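Peptide amidase (Stenotrophomonas maltophilia, PDB 1M22) probably hydrolyses amide bonds as a member of the amidase signature family, acting on peptide amides. Local coordinates at residues 310-318 with 395-404; 154-162 with 452-460. All coordinates share one frame; numbering follows the deposited sequence.

Interaction 1 (310-318 with 395-404); sequences VELPNQGAW and LAGPEGIDAA
The side-chain amide nitrogen of Asn314, ND2, makes the polar link between the loop 310-318 and the helix 395-404, donating to the backbone O of Glu399 at 2.8 Å and also to a water. The bond to the helix is bent, 143° at the hydrogen, and ND2 stands well above the plane of the Glu399 carbonyl instead of meeting a lone pair. The helix leaves this carbonyl without its usual helical partner, as the N of Ala403 makes no bond to the turn before. Glu399 also lies within a pi-type turn, 397-401, where Gly397 O accepts from Gly400 N and Asp402 N, coming from opposite faces of its plane. The carboxylate of Glu399 is turned to Arg394 in a salt bridge.

Apolar groups flank the link. Leu395 crosses the Asn314 side chain at about a right angle, its CD2 lying 3.9 Å from Asn314 CG while the other branch, CD1, leans on Ala317. Pro313 lays its ring against the helix, CD 3.8 Å from Ala404 CB, and its O receives a CA-H contact from Gly400 CA at 3.5 Å. Leu312 reaches with CD1 to the Gly400 carbonyl, 3.5 Å from its O, and to Ala404 CB. At the other end the Trp318 side chain is folded between its own N and carbonyl carbon (chi1 57°), which presents one ring face to Ala396: CB sits 4.0 Å from the centroid of the six-membered ring, a CH-pi contact. Gly316 N lies over the opposite face, and NE1 is hydrogen-bonded to Ser437 OG.

The loop that follows strand 306-310, outermost in the sheet, thus packs along helix 383-407, in the helical layers that cover the mixed sheet of the amidase signature fold.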
loop_
_atom_site.group_PDB
_atom_site.type_symbol
_atom_site.label_atom_id
_atom_site.label_comp_id
_atom_site.label_asym_id
_atom_site.label_seq_id
_atom_site.Cartn_x
_atom_site.Cartn_y
_atom_site.Cartn_z
ATOM N N VAL A 310 24.987 0.367 -8.763
ATOM C CA VAL A 310 24.660 -0.567 -9.829
ATOM C C VAL A 310 23.516 -0.041 -10.684
ATOM O O VAL A 310 22.760 0.834 -10.263
ATOM C CB VAL A 310 24.253 -1.956 -9.266
ATOM C CG1 VAL A 310 25.358 -2.507 -8.376
ATOM C CG2 VAL A 310 22.946 -1.849 -8.497
ATOM N N GLU A 311 23.407 -0.574 -11.894
ATOM C CA GLU A 311 22.345 -0.188 -12.808
ATOM C C GLU A 311 21.422 -1.384 -12.983
ATOM O O GLU A 311 21.881 -2.522 -13.101
ATOM C CB GLU A 311 22.920 0.224 -14.165
ATOM C CG GLU A 311 23.770 1.482 -14.127
ATOM C CD GLU A 311 24.235 1.908 -15.505
ATOM O OE1 GLU A 311 24.948 1.121 -16.164
ATOM O OE2 GLU A 311 23.886 3.028 -15.931
ATOM N N LEU A 312 20.121 -1.128 -12.980
ATOM C CA LEU A 312 19.141 -2.191 -13.141
ATOM C C LEU A 312 19.016 -2.550 -14.614
ATOM O O LEU A 312 18.633 -1.715 -15.434
ATOM C CB LEU A 312 17.779 -1.739 -12.605
ATOM C CG LEU A 312 16.655 -2.777 -12.644
ATOM C CD1 LEU A 312 16.983 -3.920 -11.700
ATOM C CD2 LEU A 312 15.340 -2.122 -12.243
ATOM N N PRO A 313 19.353 -3.796 -14.977
ATOM C CA PRO A 313 19.249 -4.203 -16.380
ATOM C C PRO A 313 17.798 -4.125 -16.849
ATOM O O PRO A 313 16.879 -4.461 -16.099
ATOM C CB PRO A 313 19.773 -5.641 -16.362
ATOM C CG PRO A 313 20.729 -5.644 -15.205
ATOM C CD PRO A 313 19.967 -4.861 -14.165
ATOM N N ASN A 314 17.601 -3.669 -18.082
ATOM C CA ASN A 314 16.270 -3.554 -18.677
ATOM C C ASN A 314 15.350 -2.526 -18.027
ATOM O O ASN A 314 14.131 -2.588 -18.193
ATOM C CB ASN A 314 15.573 -4.918 -18.685
ATOM C CG ASN A 314 16.236 -5.904 -19.623
ATOM O OD1 ASN A 314 16.408 -5.624 -20.808
ATOM N ND2 ASN A 314 16.608 -7.065 -19.098
ATOM N N GLN A 315 15.929 -1.578 -17.299
ATOM C CA GLN A 315 15.148 -0.535 -16.638
ATOM C C GLN A 315 14.089 0.077 -17.560
ATOM O O GLN A 315 14.418 0.722 -18.557
ATOM C CB GLN A 315 16.087 0.564 -16.125
ATOM C CG GLN A 315 15.401 1.868 -15.731
ATOM C CD GLN A 315 14.481 1.720 -14.535
ATOM O OE1 GLN A 315 13.542 0.925 -14.553
ATOM N NE2 GLN A 315 14.744 2.494 -13.489
ATOM N N GLY A 316 12.820 -0.138 -17.219
ATOM C CA GLY A 316 11.718 0.407 -17.997
ATOM C C GLY A 316 11.402 -0.258 -19.325
ATOM O O GLY A 316 10.465 0.153 -20.011
ATOM N N ALA A 317 12.160 -1.285 -19.694
ATOM C CA ALA A 317 11.943 -1.972 -20.966
ATOM C C ALA A 317 10.598 -2.690 -21.037
ATOM O O ALA A 317 10.117 -3.024 -22.120
ATOM C CB ALA A 317 13.071 -2.967 -21.215
ATOM N N TRP A 318 9.991 -2.911 -19.877
ATOM C CA TRP A 318 8.713 -3.607 -19.775
ATOM C C TRP A 318 7.488 -2.698 -19.861
ATOM O O TRP A 318 6.362 -3.175 -19.797
ATOM C CB TRP A 318 8.669 -4.362 -18.447
ATOM C CG TRP A 318 8.890 -3.450 -17.275
ATOM C CD1 TRP A 318 7.993 -2.567 -16.736
ATOM C CD2 TRP A 318 10.105 -3.286 -16.538
ATOM N NE1 TRP A 318 8.580 -1.865 -15.710
ATOM C CE2 TRP A 318 9.875 -2.285 -15.568
ATOM C CE3 TRP A 318 11.369 -3.889 -16.604
ATOM C CZ2 TRP A 318 10.865 -1.873 -14.669
ATOM C CZ3 TRP A 318 12.353 -3.478 -15.710
ATOM C CH2 TRP A 318 12.094 -2.480 -14.755
ATOM N N LEU A 395 11.464 -9.501 -18.082
ATOM C CA LEU A 395 12.311 -8.316 -18.106
ATOM C C LEU A 395 12.532 -7.661 -16.748
ATOM O O LEU A 395 13.632 -7.199 -16.452
ATOM C CB LEU A 395 11.734 -7.277 -19.072
ATOM C CG LEU A 395 11.727 -7.653 -20.557
ATOM C CD1 LEU A 395 10.922 -6.630 -21.335
ATOM C CD2 LEU A 395 13.154 -7.732 -21.082
ATOM N N ALA A 396 11.487 -7.624 -15.927
ATOM C CA ALA A 396 11.571 -6.998 -14.612
ATOM C C ALA A 396 12.146 -7.902 -13.529
ATOM O O ALA A 396 12.820 -7.428 -12.615
ATOM C CB ALA A 396 10.189 -6.506 -14.190
ATOM N N GLY A 397 11.876 -9.199 -13.630
ATOM C CA GLY A 397 12.360 -10.134 -12.625
ATOM C C GLY A 397 13.667 -10.828 -12.966
ATOM O O GLY A 397 14.742 -10.295 -12.686
ATOM N N PRO A 398 13.608 -12.022 -13.575
ATOM C CA PRO A 398 14.809 -12.777 -13.942
ATOM C C PRO A 398 15.906 -11.973 -14.640
ATOM O O PRO A 398 17.081 -12.088 -14.294
ATOM C CB PRO A 398 14.251 -13.885 -14.831
ATOM C CG PRO A 398 12.935 -14.167 -14.195
ATOM C CD PRO A 398 12.392 -12.773 -13.936
ATOM N N GLU A 399 15.523 -11.158 -15.616
ATOM C CA GLU A 399 16.487 -10.367 -16.364
ATOM C C GLU A 399 16.578 -8.916 -15.904
ATOM O O GLU A 399 17.251 -8.095 -16.531
ATOM C CB GLU A 399 16.151 -10.444 -17.857
ATOM C CG GLU A 399 16.420 -11.825 -18.452
ATOM C CD GLU A 399 15.816 -12.018 -19.832
ATOM O OE1 GLU A 399 15.706 -11.031 -20.586
ATOM O OE2 GLU A 399 15.464 -13.169 -20.166
ATOM N N GLY A 400 15.909 -8.612 -14.795
ATOM C CA GLY A 400 15.927 -7.267 -14.247
ATOM C C GLY A 400 16.487 -7.271 -12.837
ATOM O O GLY A 400 17.702 -7.248 -12.640
ATOM N N ILE A 401 15.598 -7.310 -11.849
ATOM C CA ILE A 401 16.019 -7.324 -10.456
ATOM C C ILE A 401 16.971 -8.486 -10.154
ATOM O O ILE A 401 18.012 -8.293 -9.523
ATOM C CB ILE A 401 14.794 -7.412 -9.513
ATOM C CG1 ILE A 401 14.041 -6.075 -9.513
ATOM C CG2 ILE A 401 15.237 -7.794 -8.101
ATOM C CD1 ILE A 401 12.687 -6.129 -8.817
ATOM N N ASP A 402 16.627 -9.687 -10.609
ATOM C CA ASP A 402 17.477 -10.840 -10.331
ATOM C C ASP A 402 18.847 -10.742 -10.990
ATOM O O ASP A 402 19.842 -11.188 -10.424
ATOM C CB ASP A 402 16.786 -12.137 -10.751
ATOM C CG ASP A 402 15.538 -12.418 -9.941
ATOM O OD1 ASP A 402 15.526 -12.105 -8.730
ATOM O OD2 ASP A 402 14.573 -12.963 -10.513
ATOM N N ALA A 403 18.902 -10.157 -12.182
ATOM C CA ALA A 403 20.177 -10.010 -12.874
ATOM C C ALA A 403 21.084 -9.063 -12.090
ATOM O O ALA A 403 22.283 -9.304 -11.957
ATOM C CB ALA A 403 19.953 -9.479 -14.287
ATOM N N ALA A 404 20.512 -7.983 -11.564
ATOM C CA ALA A 404 21.289 -7.024 -10.790
ATOM C C ALA A 404 21.755 -7.647 -9.476
ATOM O O ALA A 404 22.901 -7.462 -9.066
ATOM C CB ALA A 404 20.461 -5.773 -10.518
HETATM O O HOH W 1 17.076 -9.080 -21.083
#

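Interaction 2 (154-162 with 452-460); sequences NPYRISHSP and GQIDGLPVG
Two torsions direct neighbouring side chains of 154-162 at the strand pair 452-460: Tyr156 sets CG beside its own N (chi1 -70°), a turn that lays its ring against Pro458, whereas Arg157 starts differently, with CG anti to N (chi1 -169°), and bends at chi3 (-101°) to reach Asp455. Their target is a two-residue beta hairpin with a type I' turn from Ile454 to Leu457, joining two antiparallel strands of the central sheet.

Pro458 covers one face of the tyrosine. Its CG stands 3.5 Å from the centroid of the Tyr156 ring, almost exactly on the ring normal, a centred CH-pi contact in which all six ring carbons are about equally close. Gln453 comes to the same ring obliquely, OE1 3.8 Å from Tyr156 CE2, with its amide plane nearly perpendicular to the ring. The phenol OH is bonded to Arg488 O, which ties down the far end.

Arg157 takes hold of the turn itself: NH1 donates to the backbone O of Asp455 at 3.1 Å, in the plane of that carbonyl although the bond is bent at the hydrogen. The Asp455 carboxylate instead pairs with Arg287. Between the two grips Leu457 pushes its branches into the loop; CD2 lies 3.6 Å from Arg157 NH1, near the guanidinium plane, and CD1 is 4.1 Å from His160 ND1. The imidazole in turn carries Arg157 CD over one face.

Asn154 ties the loop together from within. In an Asx turn its OD1 accepts from Tyr156 N at 2.8 Å, and its ND2, which also donates to Ile196 O, bonds to Ser161 O at 3.0 Å.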
loop_
_atom_site.group_PDB
_atom_site.type_symbol
_atom_site.label_atom_id
_atom_site.label_comp_id
_atom_site.label_asym_id
_atom_site.label_seq_id
_atom_site.Cartn_x
_atom_site.Cartn_y
_atom_site.Cartn_z
ATOM N N ASN A 154 -2.467 15.745 1.242
ATOM C CA ASN A 154 -1.237 15.396 1.946
ATOM C C ASN A 154 -1.230 16.191 3.255
ATOM O O ASN A 154 -1.320 17.420 3.241
ATOM C CB ASN A 154 -0.029 15.777 1.096
ATOM C CG ASN A 154 1.263 15.232 1.648
ATOM O OD1 ASN A 154 1.567 15.401 2.832
ATOM N ND2 ASN A 154 2.040 14.574 0.789
ATOM N N PRO A 155 -1.114 15.506 4.399
ATOM C CA PRO A 155 -1.113 16.217 5.682
ATOM C C PRO A 155 0.088 17.116 5.951
ATOM O O PRO A 155 0.031 17.984 6.828
ATOM C CB PRO A 155 -1.245 15.087 6.700
ATOM C CG PRO A 155 -0.505 13.960 6.042
ATOM C CD PRO A 155 -0.949 14.053 4.593
ATOM N N TYR A 156 1.172 16.922 5.207
ATOM C CA TYR A 156 2.363 17.743 5.397
ATOM C C TYR A 156 2.205 19.119 4.759
ATOM O O TYR A 156 2.887 20.068 5.137
ATOM C CB TYR A 156 3.607 17.028 4.851
ATOM C CG TYR A 156 4.003 15.836 5.694
ATOM C CD1 TYR A 156 3.368 14.604 5.539
ATOM C CD2 TYR A 156 4.954 15.965 6.708
ATOM C CE1 TYR A 156 3.667 13.531 6.379
ATOM C CE2 TYR A 156 5.258 14.900 7.552
ATOM C CZ TYR A 156 4.609 13.689 7.382
ATOM O OH TYR A 156 4.893 12.636 8.230
ATOM N N ARG A 157 1.294 19.213 3.797
ATOM C CA ARG A 157 0.990 20.465 3.100
ATOM C C ARG A 157 -0.295 20.133 2.352
ATOM O O ARG A 157 -0.258 19.523 1.287
ATOM C CB ARG A 157 2.119 20.818 2.142
ATOM C CG ARG A 157 2.042 22.203 1.554
ATOM C CD ARG A 157 3.365 22.460 0.854
ATOM N NE ARG A 157 4.187 23.281 1.683
ATOM C CZ ARG A 157 5.356 23.122 2.292
ATOM N NH1 ARG A 157 6.139 22.051 2.282
ATOM N NH2 ARG A 157 5.722 24.186 2.974
ATOM N N ILE A 158 -1.429 20.542 2.915
ATOM C CA ILE A 158 -2.733 20.191 2.355
ATOM C C ILE A 158 -3.063 20.620 0.933
ATOM O O ILE A 158 -4.045 20.156 0.360
ATOM C CB ILE A 158 -3.878 20.612 3.316
ATOM C CG1 ILE A 158 -3.861 22.123 3.557
ATOM C CG2 ILE A 158 -3.733 19.866 4.634
ATOM C CD1 ILE A 158 -4.459 22.938 2.429
ATOM N N SER A 159 -2.237 21.487 0.364
ATOM C CA SER A 159 -2.430 21.926 -1.012
ATOM C C SER A 159 -1.761 20.923 -1.952
ATOM O O SER A 159 -1.981 20.949 -3.165
ATOM C CB SER A 159 -1.773 23.283 -1.214
ATOM O OG SER A 159 -0.403 23.209 -0.851
ATOM N N HIS A 160 -0.944 20.040 -1.383
ATOM C CA HIS A 160 -0.207 19.074 -2.179
ATOM C C HIS A 160 -0.754 17.658 -2.204
ATOM O O HIS A 160 -1.547 17.253 -1.356
ATOM C CB HIS A 160 1.270 19.097 -1.769
ATOM C CG HIS A 160 1.957 20.379 -2.130
ATOM N ND1 HIS A 160 3.235 20.432 -2.644
ATOM C CD2 HIS A 160 1.520 21.660 -2.082
ATOM C CE1 HIS A 160 3.553 21.689 -2.899
ATOM N NE2 HIS A 160 2.528 22.454 -2.566
ATOM N N SER A 161 -0.303 16.913 -3.203
ATOM C CA SER A 161 -0.771 15.563 -3.446
ATOM C C SER A 161 -0.354 14.473 -2.479
ATOM O O SER A 161 0.770 14.462 -1.978
ATOM C CB SER A 161 -0.354 15.138 -4.853
ATOM O OG SER A 161 -0.893 13.870 -5.176
ATOM N N PRO A 162 -1.277 13.544 -2.192
ATOM C CA PRO A 162 -0.971 12.432 -1.290
ATOM C C PRO A 162 -0.498 11.256 -2.150
ATOM O O PRO A 162 -0.165 10.195 -1.630
ATOM C CB PRO A 162 -2.319 12.136 -0.654
ATOM C CG PRO A 162 -3.263 12.369 -1.797
ATOM C CD PRO A 162 -2.734 13.664 -2.395
ATOM N N GLY A 452 13.910 11.120 5.323
ATOM C CA GLY A 452 14.109 12.548 5.479
ATOM C C GLY A 452 13.057 13.361 4.763
ATOM O O GLY A 452 11.994 12.856 4.404
ATOM N N GLN A 453 13.357 14.638 4.559
ATOM C CA GLN A 453 12.439 15.534 3.878
ATOM C C GLN A 453 13.212 16.537 3.044
ATOM O O GLN A 453 14.397 16.776 3.280
ATOM C CB GLN A 453 11.582 16.306 4.893
ATOM C CG GLN A 453 10.663 15.448 5.747
ATOM C CD GLN A 453 9.859 16.264 6.749
ATOM O OE1 GLN A 453 8.994 15.732 7.446
ATOM N NE2 GLN A 453 10.146 17.560 6.826
ATOM N N ILE A 454 12.533 17.098 2.053
ATOM C CA ILE A 454 13.099 18.135 1.204
ATOM C C ILE A 454 12.055 19.244 1.273
ATOM O O ILE A 454 10.902 19.045 0.886
ATOM C CB ILE A 454 13.265 17.676 -0.263
ATOM C CG1 ILE A 454 14.275 16.528 -0.339
ATOM C CG2 ILE A 454 13.728 18.852 -1.124
ATOM C CD1 ILE A 454 14.459 15.949 -1.730
ATOM N N ASP A 455 12.455 20.393 1.802
ATOM C CA ASP A 455 11.552 21.531 1.933
ATOM C C ASP A 455 10.288 21.172 2.715
ATOM O O ASP A 455 9.195 21.644 2.393
ATOM C CB ASP A 455 11.169 22.063 0.550
ATOM C CG ASP A 455 12.367 22.554 -0.240
ATOM O OD1 ASP A 455 13.117 23.404 0.282
ATOM O OD2 ASP A 455 12.554 22.092 -1.386
ATOM N N GLY A 456 10.439 20.329 3.733
ATOM C CA GLY A 456 9.306 19.940 4.557
ATOM C C GLY A 456 8.438 18.805 4.039
ATOM O O GLY A 456 7.476 18.415 4.698
ATOM N N LEU A 457 8.769 18.269 2.869
ATOM C CA LEU A 457 7.991 17.180 2.283
ATOM C C LEU A 457 8.779 15.871 2.377
ATOM O O LEU A 457 9.952 15.814 2.011
ATOM C CB LEU A 457 7.658 17.514 0.828
ATOM C CG LEU A 457 6.838 18.802 0.643
ATOM C CD1 LEU A 457 6.675 19.100 -0.837
ATOM C CD2 LEU A 457 5.478 18.654 1.315
ATOM N N PRO A 458 8.137 14.798 2.868
ATOM C CA PRO A 458 8.796 13.496 3.016
ATOM C C PRO A 458 9.379 12.842 1.773
ATOM O O PRO A 458 8.830 12.941 0.676
ATOM C CB PRO A 458 7.706 12.620 3.623
ATOM C CG PRO A 458 6.857 13.585 4.376
ATOM C CD PRO A 458 6.773 14.752 3.424
ATOM N N VAL A 459 10.489 12.146 1.994
ATOM C CA VAL A 459 11.187 11.380 0.967
ATOM C C VAL A 459 11.472 10.017 1.596
ATOM O O VAL A 459 11.782 9.929 2.787
ATOM C CB VAL A 459 12.525 12.037 0.562
ATOM C CG1 VAL A 459 13.280 11.134 -0.402
ATOM C CG2 VAL A 459 12.265 13.388 -0.083
ATOM N N GLY A 460 11.355 8.959 0.803
ATOM C CA GLY A 460 11.599 7.628 1.326
ATOM C C GLY A 460 12.717 6.867 0.645
ATOM O O GLY A 460 13.131 7.197 -0.470
#

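Interactions 1 and 2 lie about 30 Å apart between centres and about 14 Å at their nearest atoms, and they do not touch. They are joined through the central sheet: strand 457-464 of interaction 2 is separated from strand 306-310, which leads into interaction 1, by strands 412-416 and 275-279. The chain gives a second route, because helix 383-407 runs into strand 412-416, where Leu413 packs on Leu312 and Ala404, and then on to Ala421 and Trp422, which meet the loop 154-162. Neither contact contains a catalytic residue, but the segment 154-162 lies in the loop that goes on to the active-site Ser165, whereas interaction 1 belongs to the sheet's outer edge.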